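Local coordinates for protein myosin light chain (Saccharomyces cerevisiae, PDB 1M45) that serves as a light chain for the yeast myosins Myo1 and Myo2 and for Iqg1 by binding their IQ motifs, and takes part in cytokinesis, at residues A[100-105]-A[123-128]; A[7-12]-A[30-35]. One frame throughout, in Å; residues are numbered along the deposited sequence.

Contact 1: A[100-105]-A[123-128]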
ATOM      1  N   VAL A 100     -16.810  -5.349  10.639  0.50 19.33           N
ATOM      2  CA  VAL A 100     -15.874  -5.142  11.728  0.50 18.53           C
ATOM      3  C   VAL A 100     -16.019  -3.705  12.208  0.50 17.89           C
ATOM      4  O   VAL A 100     -16.275  -2.804  11.414  0.50 16.85           O
ATOM      5  CB  VAL A 100     -14.444  -5.469  11.257  0.50 19.19           C
ATOM      6  CG1 VAL A 100     -13.383  -4.998  12.241  0.50 21.16           C
ATOM      7  CG2 VAL A 100     -14.320  -6.979  11.042  0.50 18.91           C
ATOM      8  N   SER A 101     -15.864  -3.494  13.516  1.00 17.50           N
ATOM      9  CA  SER A 101     -15.937  -2.147  14.061  1.00 17.49           C
ATOM     10  C   SER A 101     -14.710  -1.369  13.601  1.00 17.08           C
ATOM     11  O   SER A 101     -13.628  -1.964  13.386  1.00 16.41           O
ATOM     12  CB  SER A 101     -16.017  -2.150  15.580  1.00 17.75           C
ATOM     13  OG  SER A 101     -14.808  -2.622  16.139  1.00 17.30           O
ATOM     14  N   VAL A 102     -14.892  -0.060  13.424  1.00 16.24           N
ATOM     15  CA  VAL A 102     -13.770   0.793  13.026  1.00 16.00           C
ATOM     16  C   VAL A 102     -12.656   0.719  14.070  1.00 15.99           C
ATOM     17  O   VAL A 102     -11.466   0.763  13.731  1.00 15.54           O
ATOM     18  CB  VAL A 102     -14.218   2.227  12.703  1.00 18.08           C
ATOM     19  CG1 VAL A 102     -14.802   2.920  13.919  1.00 17.05           C
ATOM     20  CG2 VAL A 102     -13.043   3.022  12.174  1.00 16.60           C
ATOM     21  N   GLY A 103     -13.040   0.594  15.341  1.00 15.38           N
ATOM     22  CA  GLY A 103     -12.036   0.440  16.390  1.00 15.83           C
ATOM     23  C   GLY A 103     -11.239  -0.857  16.252  1.00 14.89           C
ATOM     24  O   GLY A 103     -10.023  -0.858  16.444  1.00 15.56           O
ATOM     25  N   ASP A 104     -11.915  -1.964  15.943  1.00 15.84           N
ATOM     26  CA  ASP A 104     -11.200  -3.225  15.741  1.00 15.92           C
ATOM     27  C   ASP A 104     -10.312  -3.161  14.495  1.00 15.63           C
ATOM     28  O   ASP A 104      -9.251  -3.806  14.447  1.00 15.99           O
ATOM     29  CB  ASP A 104     -12.146  -4.393  15.615  1.00 17.38           C
ATOM     30  CG  ASP A 104     -12.724  -4.818  16.947  1.00 18.82           C
ATOM     31  OD1 ASP A 104     -12.150  -4.478  18.004  1.00 24.06           O
ATOM     32  OD2 ASP A 104     -13.707  -5.545  17.003  1.00 21.49           O
ATOM     33  N   LEU A 105     -10.755  -2.406  13.482  1.00 15.69           N
ATOM     34  CA  LEU A 105      -9.940  -2.308  12.271  1.00 15.41           C
ATOM     35  C   LEU A 105      -8.668  -1.563  12.603  1.00 15.69           C
ATOM     36  O   LEU A 105      -7.551  -1.948  12.180  1.00 15.24           O
ATOM     37  CB  LEU A 105     -10.714  -1.660  11.126  1.00 15.97           C
ATOM     38  CG  LEU A 105      -9.906  -1.419   9.838  1.00 15.98           C
ATOM     39  CD1 LEU A 105      -9.300  -2.735   9.356  1.00 18.21           C
ATOM     40  CD2 LEU A 105     -10.868  -0.856   8.731  1.00 20.87           C
ATOM     41  N   GLU A 123      -5.433   8.262   7.334  1.00 15.64           N
ATOM     42  CA  GLU A 123      -5.439   8.518   5.901  1.00 16.02           C
ATOM     43  C   GLU A 123      -6.212   7.439   5.143  1.00 15.87           C
ATOM     44  O   GLU A 123      -7.018   7.745   4.254  1.00 15.67           O
ATOM     45  CB  GLU A 123      -4.011   8.681   5.334  1.00 18.27           C
ATOM     46  CG  GLU A 123      -3.979   9.416   3.971  1.00 20.64           C
ATOM     47  CD  GLU A 123      -2.570   9.831   3.560  1.00 21.82           C
ATOM     48  OE1 GLU A 123      -1.632   9.593   4.364  1.00 26.23           O
ATOM     49  OE2 GLU A 123      -2.374  10.398   2.464  1.00 17.36           O
ATOM     50  N   LEU A 124      -5.989   6.191   5.506  1.00 14.43           N
ATOM     51  CA  LEU A 124      -6.695   5.088   4.889  1.00 15.69           C
ATOM     52  C   LEU A 124      -8.218   5.214   4.998  1.00 17.11           C
ATOM     53  O   LEU A 124      -8.935   4.959   4.020  1.00 16.97           O
ATOM     54  CB  LEU A 124      -6.331   3.769   5.580  1.00 15.68           C
ATOM     55  CG  LEU A 124      -7.175   2.534   5.283  1.00 14.47           C
ATOM     56  CD1 LEU A 124      -6.976   2.067   3.831  1.00 14.76           C
ATOM     57  CD2 LEU A 124      -6.758   1.430   6.241  1.00 15.08           C
ATOM     58  N   LEU A 125      -8.688   5.576   6.191  1.00 17.51           N
ATOM     59  CA  LEU A 125     -10.141   5.574   6.467  1.00 18.74           C
ATOM     60  C   LEU A 125     -10.896   6.791   5.990  1.00 19.79           C
ATOM     61  O   LEU A 125     -12.141   6.814   6.029  1.00 18.33           O
ATOM     62  CB  LEU A 125     -10.394   5.377   7.954  1.00 19.66           C
ATOM     63  CG  LEU A 125      -9.913   4.045   8.503  1.00 22.04           C
ATOM     64  CD1 LEU A 125     -10.165   3.965  10.006  1.00 23.44           C
ATOM     65  CD2 LEU A 125     -10.599   2.851   7.757  1.00 21.40           C
ATOM     66  N   LYS A 126     -10.163   7.790   5.515  1.00 20.90           N
ATOM     67  CA  LYS A 126     -10.787   9.030   5.081  1.00 23.72           C
ATOM     68  C   LYS A 126     -12.035   8.884   4.236  1.00 24.30           C
ATOM     69  O   LYS A 126     -13.014   9.599   4.456  1.00 25.04           O
ATOM     70  CB  LYS A 126      -9.778   9.899   4.336  1.00 23.86           C
ATOM     71  CG  LYS A 126      -9.217  11.016   5.187  1.00 30.23           C
ATOM     72  CD  LYS A 126     -10.270  12.106   5.385  1.00 36.15           C
ATOM     73  CE  LYS A 126      -9.750  13.312   6.158  1.00 40.70           C
ATOM     74  NZ  LYS A 126      -8.520  13.906   5.546  1.00 43.64           N
ATOM     75  N   GLY A 127     -12.005   7.965   3.275  1.00 24.39           N
ATOM     76  CA  GLY A 127     -13.160   7.727   2.425  1.00 24.42           C
ATOM     77  C   GLY A 127     -13.903   6.418   2.671  1.00 24.18           C
ATOM     78  O   GLY A 127     -14.767   6.044   1.879  1.00 25.87           O
ATOM     79  N   VAL A 128     -13.591   5.730   3.761  1.00 24.25           N
ATOM     80  CA  VAL A 128     -14.194   4.433   4.049  1.00 22.79           C
ATOM     81  C   VAL A 128     -15.482   4.678   4.792  1.00 23.85           C
ATOM     82  O   VAL A 128     -15.512   5.423   5.785  1.00 23.75           O
ATOM     83  CB  VAL A 128     -13.238   3.558   4.894  1.00 22.13           C
ATOM     84  CG1 VAL A 128     -13.921   2.223   5.269  1.00 20.77           C
ATOM     85  CG2 VAL A 128     -11.963   3.252   4.100  1.00 20.77           C
TER
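L125, toward the C-terminal end of helix 118-125, meets the start of helix 102-111 with both arms of its fork. Its CD1 rests 3.7 Å from CG2 of V102, the two side chains crossing at a slant, while its CD2 lies 3.8 Å from CD2 of L105, which runs past it in the opposite sense. CD1 is the extended arm (chi2 178°), and CD2 diverges from it to L105. Both methyl pairs form the packed part; L105 lies deeper, buried and touching F89 of helix 83-90 and I136 of strand 135-137. The solvent side is the outer edge of V102 and the type I turn closed by V128 N to L125 O at 2.9 Å, where K126 and G127 are exposed. The helix start is fixed separately, since S101 is its N-cap, OG accepting from D104 N at 3.0 Å. Helix 102-111 leaves one EF-hand and helix 118-125 enters the next, within the C-terminal pair. No hydrogen bond links the segments, and their CA atoms come no closer than 8.9 Å, at V102 and L125. Three aliphatic side chains thus join two helices mainly through methyl groups, a contact without directional bonds that probably tolerates small shifts between the helices.

Contact 2: A[7-12]-A[30-35]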
ATOM      1  N   LYS A   7       2.562   7.765 -15.815  1.00 23.20           N
ATOM      2  CA  LYS A   7       1.330   8.546 -15.792  1.00 23.19           C
ATOM      3  C   LYS A   7       1.536   9.900 -15.103  1.00 23.05           C
ATOM      4  O   LYS A   7       0.681  10.358 -14.321  1.00 22.19           O
ATOM      5  CB  LYS A   7       0.229   7.754 -15.098  1.00 24.97           C
ATOM      6  CG  LYS A   7      -0.123   6.436 -15.794  1.00 28.93           C
ATOM      7  CD  LYS A   7      -1.299   5.793 -15.089  1.00 36.76           C
ATOM      8  CE  LYS A   7      -1.772   4.526 -15.802  1.00 40.23           C
ATOM      9  NZ  LYS A   7      -2.870   3.889 -14.996  1.00 43.36           N
ATOM     10  N   ASP A   8       2.682  10.519 -15.410  1.00 21.43           N
ATOM     11  CA  ASP A   8       3.077  11.840 -14.887  1.00 21.07           C
ATOM     12  C   ASP A   8       3.208  11.910 -13.373  1.00 20.47           C
ATOM     13  O   ASP A   8       3.066  12.978 -12.784  1.00 21.68           O
ATOM     14  CB  ASP A   8       2.088  12.916 -15.303  1.00 22.58           C
ATOM     15  CG  ASP A   8       2.721  14.305 -15.333  1.00 19.90           C
ATOM     16  OD1 ASP A   8       3.931  14.429 -15.579  1.00 26.10           O
ATOM     17  OD2 ASP A   8       2.041  15.296 -15.126  1.00 23.40           O
ATOM     18  N   ILE A   9       3.417  10.768 -12.735  1.00 18.41           N
ATOM     19  CA  ILE A   9       3.522  10.774 -11.295  1.00 16.55           C
ATOM     20  C   ILE A   9       4.899  11.268 -10.832  1.00 15.99           C
ATOM     21  O   ILE A   9       5.019  11.920  -9.799  1.00 15.86           O
ATOM     22  CB  ILE A   9       3.220   9.373 -10.756  1.00 16.54           C
ATOM     23  CG1 ILE A   9       1.738   9.057 -10.922  1.00 18.57           C
ATOM     24  CG2 ILE A   9       3.678   9.244  -9.286  1.00 18.72           C
ATOM     25  CD1 ILE A   9       1.432   7.545 -10.694  1.00 18.65           C
ATOM     26  N   PHE A  10       5.943  10.975 -11.597  1.00 16.92           N
ATOM     27  CA  PHE A  10       7.289  11.366 -11.227  1.00 17.53           C
ATOM     28  C   PHE A  10       7.410  12.862 -10.858  1.00 18.97           C
ATOM     29  O   PHE A  10       8.123  13.206  -9.910  1.00 18.63           O
ATOM     30  CB  PHE A  10       8.255  11.000 -12.343  1.00 19.06           C
ATOM     31  CG  PHE A  10       9.697  11.115 -11.970  1.00 20.61           C
ATOM     32  CD1 PHE A  10      10.388  12.307 -12.192  1.00 20.51           C
ATOM     33  CD2 PHE A  10      10.390  10.051 -11.393  1.00 22.32           C
ATOM     34  CE1 PHE A  10      11.739  12.426 -11.840  1.00 23.59           C
ATOM     35  CE2 PHE A  10      11.720  10.149 -11.079  1.00 25.18           C
ATOM     36  CZ  PHE A  10      12.404  11.347 -11.288  1.00 25.17           C
ATOM     37  N   THR A  11       6.697  13.730 -11.574  1.00 19.16           N
ATOM     38  CA  THR A  11       6.774  15.175 -11.299  1.00 20.61           C
ATOM     39  C   THR A  11       6.223  15.524  -9.926  1.00 20.35           C
ATOM     40  O   THR A  11       6.683  16.500  -9.319  1.00 21.96           O
ATOM     41  CB  THR A  11       6.086  16.068 -12.393  1.00 21.11           C
ATOM     42  OG1 THR A  11       4.783  15.559 -12.690  1.00 24.07           O
ATOM     43  CG2 THR A  11       6.834  15.975 -13.706  1.00 24.16           C
ATOM     44  N   LEU A  12       5.294  14.733  -9.405  1.00 19.11           N
ATOM     45  CA  LEU A  12       4.744  15.015  -8.073  1.00 20.29           C
ATOM     46  C   LEU A  12       5.772  14.699  -6.989  1.00 19.63           C
ATOM     47  O   LEU A  12       5.705  15.242  -5.854  1.00 21.56           O
ATOM     48  CB  LEU A  12       3.454  14.215  -7.829  1.00 20.41           C
ATOM     49  CG  LEU A  12       2.251  14.503  -8.711  1.00 21.34           C
ATOM     50  CD1 LEU A  12       1.133  13.499  -8.417  1.00 24.49           C
ATOM     51  CD2 LEU A  12       1.801  15.945  -8.449  1.00 23.40           C
ATOM     52  N   LEU A  30       7.070   3.666  -6.287  1.00 12.45           N
ATOM     53  CA  LEU A  30       6.657   2.361  -6.774  1.00 12.98           C
ATOM     54  C   LEU A  30       5.211   2.087  -6.400  1.00 12.95           C
ATOM     55  O   LEU A  30       4.445   1.486  -7.176  1.00 12.68           O
ATOM     56  CB  LEU A  30       7.570   1.263  -6.213  1.00 13.11           C
ATOM     57  CG  LEU A  30       8.978   1.316  -6.822  1.00 13.35           C
ATOM     58  CD1 LEU A  30       9.900   0.330  -6.078  1.00 14.52           C
ATOM     59  CD2 LEU A  30       8.970   1.028  -8.308  1.00 14.61           C
ATOM     60  N   ARG A  31       4.839   2.521  -5.202  1.00 11.20           N
ATOM     61  CA  ARG A  31       3.442   2.378  -4.780  1.00 11.48           C
ATOM     62  C   ARG A  31       2.528   3.231  -5.636  1.00 11.22           C
ATOM     63  O   ARG A  31       1.491   2.766  -6.100  1.00 12.11           O
ATOM     64  CB  ARG A  31       3.292   2.779  -3.311  1.00 10.22           C
ATOM     65  CG  ARG A  31       3.933   1.789  -2.372  1.00 12.69           C
ATOM     66  CD  ARG A  31       4.005   2.238  -0.896  1.00 13.26           C
ATOM     67  NE  ARG A  31       4.763   1.243  -0.131  1.00 16.69           N
ATOM     68  CZ  ARG A  31       5.909   1.410   0.492  1.00 16.78           C
ATOM     69  NH1 ARG A  31       6.538   2.596   0.557  1.00 15.73           N
ATOM     70  NH2 ARG A  31       6.470   0.327   1.067  1.00 18.39           N
ATOM     71  N   ALA A  32       2.944   4.470  -5.902  1.00 12.42           N
ATOM     72  CA  ALA A  32       2.077   5.392  -6.646  1.00 12.59           C
ATOM     73  C   ALA A  32       1.748   4.870  -8.029  1.00 12.65           C
ATOM     74  O   ALA A  32       0.646   5.054  -8.525  1.00 13.40           O
ATOM     75  CB  ALA A  32       2.749   6.765  -6.738  1.00 12.52           C
ATOM     76  N   ILE A  33       2.721   4.211  -8.665  1.00 13.00           N
ATOM     77  CA  ILE A  33       2.459   3.690 -10.017  1.00 14.72           C
ATOM     78  C   ILE A  33       1.733   2.348 -10.029  1.00 14.03           C
ATOM     79  O   ILE A  33       1.421   1.824 -11.101  1.00 15.55           O
ATOM     80  CB  ILE A  33       3.763   3.662 -10.877  1.00 13.97           C
ATOM     81  CG1 ILE A  33       4.766   2.653 -10.341  1.00 15.82           C
ATOM     82  CG2 ILE A  33       4.347   5.052 -11.015  1.00 18.11           C
ATOM     83  CD1 ILE A  33       5.993   2.457 -11.219  1.00 17.37           C
ATOM     84  N   GLY A  34       1.509   1.771  -8.846  1.00 13.31           N
ATOM     85  CA  GLY A  34       0.689   0.549  -8.855  1.00 12.83           C
ATOM     86  C   GLY A  34       1.228  -0.685  -8.147  1.00 13.98           C
ATOM     87  O   GLY A  34       0.522  -1.708  -8.109  1.00 16.07           O
ATOM     88  N   TYR A  35       2.454  -0.639  -7.657  1.00 13.10           N
ATOM     89  CA  TYR A  35       3.016  -1.786  -6.928  1.00 13.51           C
ATOM     90  C   TYR A  35       2.748  -1.691  -5.418  1.00 14.19           C
ATOM     91  O   TYR A  35       2.333  -0.639  -4.900  1.00 13.37           O
ATOM     92  CB  TYR A  35       4.514  -1.911  -7.220  1.00 13.16           C
ATOM     93  CG  TYR A  35       4.817  -2.061  -8.680  1.00 13.63           C
ATOM     94  CD1 TYR A  35       5.534  -1.078  -9.363  1.00 15.85           C
ATOM     95  CD2 TYR A  35       4.445  -3.216  -9.366  1.00 12.91           C
ATOM     96  CE1 TYR A  35       5.871  -1.250 -10.705  1.00 17.86           C
ATOM     97  CE2 TYR A  35       4.764  -3.384 -10.704  1.00 16.88           C
ATOM     98  CZ  TYR A  35       5.466  -2.398 -11.354  1.00 15.96           C
ATOM     99  OH  TYR A  35       5.764  -2.589 -12.666  1.00 20.04           O
TER
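The backbones of I9 and A32 come nearest each other, with CA atoms 7.3 Å apart, where the weakly bonded helix around 10-12 and its approach face the end of helix 26-32. That helix closes in a Schellman motif: Y35 N bonds to L30 O at 3.0 Å and G34 N to R31 O at 2.9 Å, with G34 at a positive phi of 129° that suits glycine. I9 CG2, anti to the backbone N, packs 3.7 Å from CB of A32. The other branch of I9 reaches further, CD1 lying 3.4 Å from the carbonyl O of A32 and 3.8 Å from CG2 of I33. I33 offers that methyl from its near side, while its longer branch leads away and the side chain also packs on I67 of helix 60-69. All three residues are buried, and the bound peptide helps to cover I9 and A32, each touching an apolar side chain of it; R31 O accepts a hydrogen bond from one of its basic side chains. Such apolar packing between the start of the entering helix and the end of the exiting helix is characteristic of an EF-hand, here the first of the light chain, with its inner face turned to the IQ motif.

How the contacts relate
Contact 2 (7-12 with 30-35) closes along the chain before contact 1 (100-105 with 123-128) opens. Their centres lie 25 Å apart on opposite sides of the chain's centre, and the nearest atoms are about 11 Å from each other. They share no helix or strand: contact 2 joins the start of helix 10-13 to the end region of helix 26-32 in the first EF-hand, whereas contact 1 links helices 102-111 and 118-125, from successive EF-hands of the C-terminal pair. Each half also has its own two-stranded antiparallel sheet, 20-22 with 57-59 and 99-101 with 135-137. The bound peptide touches I9 and A32 of contact 2, but in contact 1 E123 and L124 rather than the residues packing across it, consistent with two lobes gripping one IQ motif.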